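Local structure of ribosomal protein L11 methyltransferase (Lactobacillus delbrueckii subsp. bulgaricus ATCC BAA-365, 3GRZ) at residues Val67-Gly72 with Thr97-Asn102. The protein probably trimethylates lysine in ribosomal protein L11 with S-adenosyl-L-methionine as methyl donor, this chain being the C-terminal part, with the cofactor-binding domain. Sequence-based numbering, arbitrary orientation.
Sequences VGTGSG and TAAEEN
Asn102 reaches from its helix to the backbone of Ser71, an instance of a side-chain amide holding a glycine-rich turn by a backbone carbonyl. Its ND2 lies 3.0 Å from Ser71 O, and the N-H points almost straight at the oxygen (178°). The bond is flat at both ends: the oxygen sits in the amide plane of Asn102, and the donor approaches in the carbonyl plane, on a lone pair. With CG anti to the carbonyl carbon (chi1 -72°), the amide is carried toward the turn; its other end, OD1, accepts from the backbone N of Asp34. Ser71 O also receives a CA-H...O contact from Ala99, whose CA is 3.5 Å away.

The turn, type II' from Thr69 to Gly72, is closed by Gly72 N to Thr69 O (2.8 Å). It belongs to the glycine-rich loop between strand 63-67 and helix 73-80 of the Rossmann-like methyltransferase fold, with Gly72 as N-cap of that helix. Gly68 is a predicted S-adenosyl-L-methionine-binding residue, as is Asp90, whose OD2 accepts from Gly70 N.

With no side chain on Gly72, whose positive phi (91°) also favours glycine, and only a methyl on Ala99, the backbones come within 4.2 Å, CA to CA. The methyl of Ala99 rests 4.0 Å from Gly72 CA and also meets Thr69 CG2. Separately, Ala98 CB sits beside the carbonyl oxygen of Gly70, which Ser95 OG hydrogen-bonds.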
loop_
_atom_site.group_PDB
_atom_site.type_symbol
_atom_site.label_atom_id
_atom_site.label_comp_id
_atom_site.label_asym_id
_atom_site.label_seq_id
_atom_site.Cartn_x
_atom_site.Cartn_y
_atom_site.Cartn_z
ATOM N N VAL B 67 -5.616 15.039 10.372
ATOM C CA VAL B 67 -5.542 15.554 11.734
ATOM C C VAL B 67 -4.099 15.513 12.211
ATOM O O VAL B 67 -3.448 14.481 12.089
ATOM C CB VAL B 67 -6.450 14.723 12.687
ATOM C CG1 VAL B 67 -6.364 15.235 14.117
ATOM C CG2 VAL B 67 -7.894 14.761 12.211
ATOM N N GLY B 68 -3.601 16.627 12.752
ATOM C CA GLY B 68 -2.193 16.716 13.165
ATOM C C GLY B 68 -1.281 16.801 11.958
ATOM O O GLY B 68 -0.255 16.129 11.893
ATOM N N THR B 69 -1.663 17.642 11.002
ATOM C CA THR B 69 -1.081 17.633 9.655
ATOM C C THR B 69 0.445 17.871 9.582
ATOM O O THR B 69 1.101 17.410 8.637
ATOM C CB THR B 69 -1.870 18.596 8.710
ATOM O OG1 THR B 69 -1.571 18.304 7.344
ATOM C CG2 THR B 69 -1.529 20.063 8.986
ATOM N N GLY B 70 0.998 18.562 10.588
ATOM C CA GLY B 70 2.438 18.853 10.656
ATOM C C GLY B 70 2.895 19.644 9.452
ATOM O O GLY B 70 2.514 20.800 9.271
ATOM N N SER B 71 3.651 18.976 8.588
ATOM C CA SER B 71 4.180 19.568 7.362
ATOM C C SER B 71 3.124 19.670 6.252
ATOM O O SER B 71 3.336 20.362 5.246
ATOM C CB SER B 71 5.329 18.710 6.851
ATOM O OG SER B 71 4.818 17.484 6.362
ATOM N N GLY B 72 2.019 18.945 6.421
ATOM C CA GLY B 72 0.947 18.880 5.415
ATOM C C GLY B 72 1.102 17.753 4.411
ATOM O O GLY B 72 0.300 17.638 3.494
ATOM N N THR B 97 1.630 27.328 8.736
ATOM C CA THR B 97 2.594 27.889 7.775
ATOM C C THR B 97 3.208 26.818 6.870
ATOM O O THR B 97 3.226 26.974 5.643
ATOM C CB THR B 97 3.726 28.672 8.509
ATOM O OG1 THR B 97 3.144 29.725 9.277
ATOM C CG2 THR B 97 4.739 29.280 7.525
ATOM N N ALA B 98 3.712 25.737 7.470
ATOM C CA ALA B 98 4.360 24.686 6.697
ATOM C C ALA B 98 3.384 24.040 5.699
ATOM O O ALA B 98 3.717 23.905 4.532
ATOM C CB ALA B 98 4.986 23.640 7.620
ATOM N N ALA B 99 2.180 23.691 6.159
ATOM C CA ALA B 99 1.166 23.052 5.297
ATOM C C ALA B 99 0.791 23.920 4.104
ATOM O O ALA B 99 0.772 23.430 2.975
ATOM C CB ALA B 99 -0.077 22.667 6.093
ATOM N N GLU B 100 0.537 25.209 4.345
ATOM C CA GLU B 100 0.223 26.148 3.261
ATOM C C GLU B 100 1.368 26.319 2.269
ATOM O O GLU B 100 1.153 26.243 1.047
ATOM C CB GLU B 100 -0.201 27.517 3.797
ATOM C CG GLU B 100 -0.717 28.443 2.688
ATOM C CD GLU B 100 -1.193 29.803 3.181
ATOM O OE1 GLU B 100 -0.894 30.197 4.328
ATOM O OE2 GLU B 100 -1.872 30.490 2.396
ATOM N N GLU B 101 2.577 26.529 2.792
ATOM C CA GLU B 101 3.748 26.754 1.951
ATOM C C GLU B 101 4.168 25.500 1.179
ATOM O O GLU B 101 4.494 25.589 -0.010
ATOM C CB GLU B 101 4.918 27.344 2.769
ATOM C CG GLU B 101 4.596 28.744 3.354
ATOM C CD GLU B 101 5.823 29.567 3.796
ATOM O OE1 GLU B 101 6.981 29.184 3.495
ATOM O OE2 GLU B 101 5.613 30.621 4.446
ATOM N N ASN B 102 4.157 24.339 1.845
ATOM C CA ASN B 102 4.406 23.063 1.159
ATOM C C ASN B 102 3.335 22.768 0.104
ATOM O O ASN B 102 3.671 22.331 -1.001
ATOM C CB ASN B 102 4.565 21.890 2.135
ATOM C CG ASN B 102 5.890 21.924 2.907
ATOM O OD1 ASN B 102 6.916 22.363 2.393
ATOM N ND2 ASN B 102 5.865 21.438 4.144
#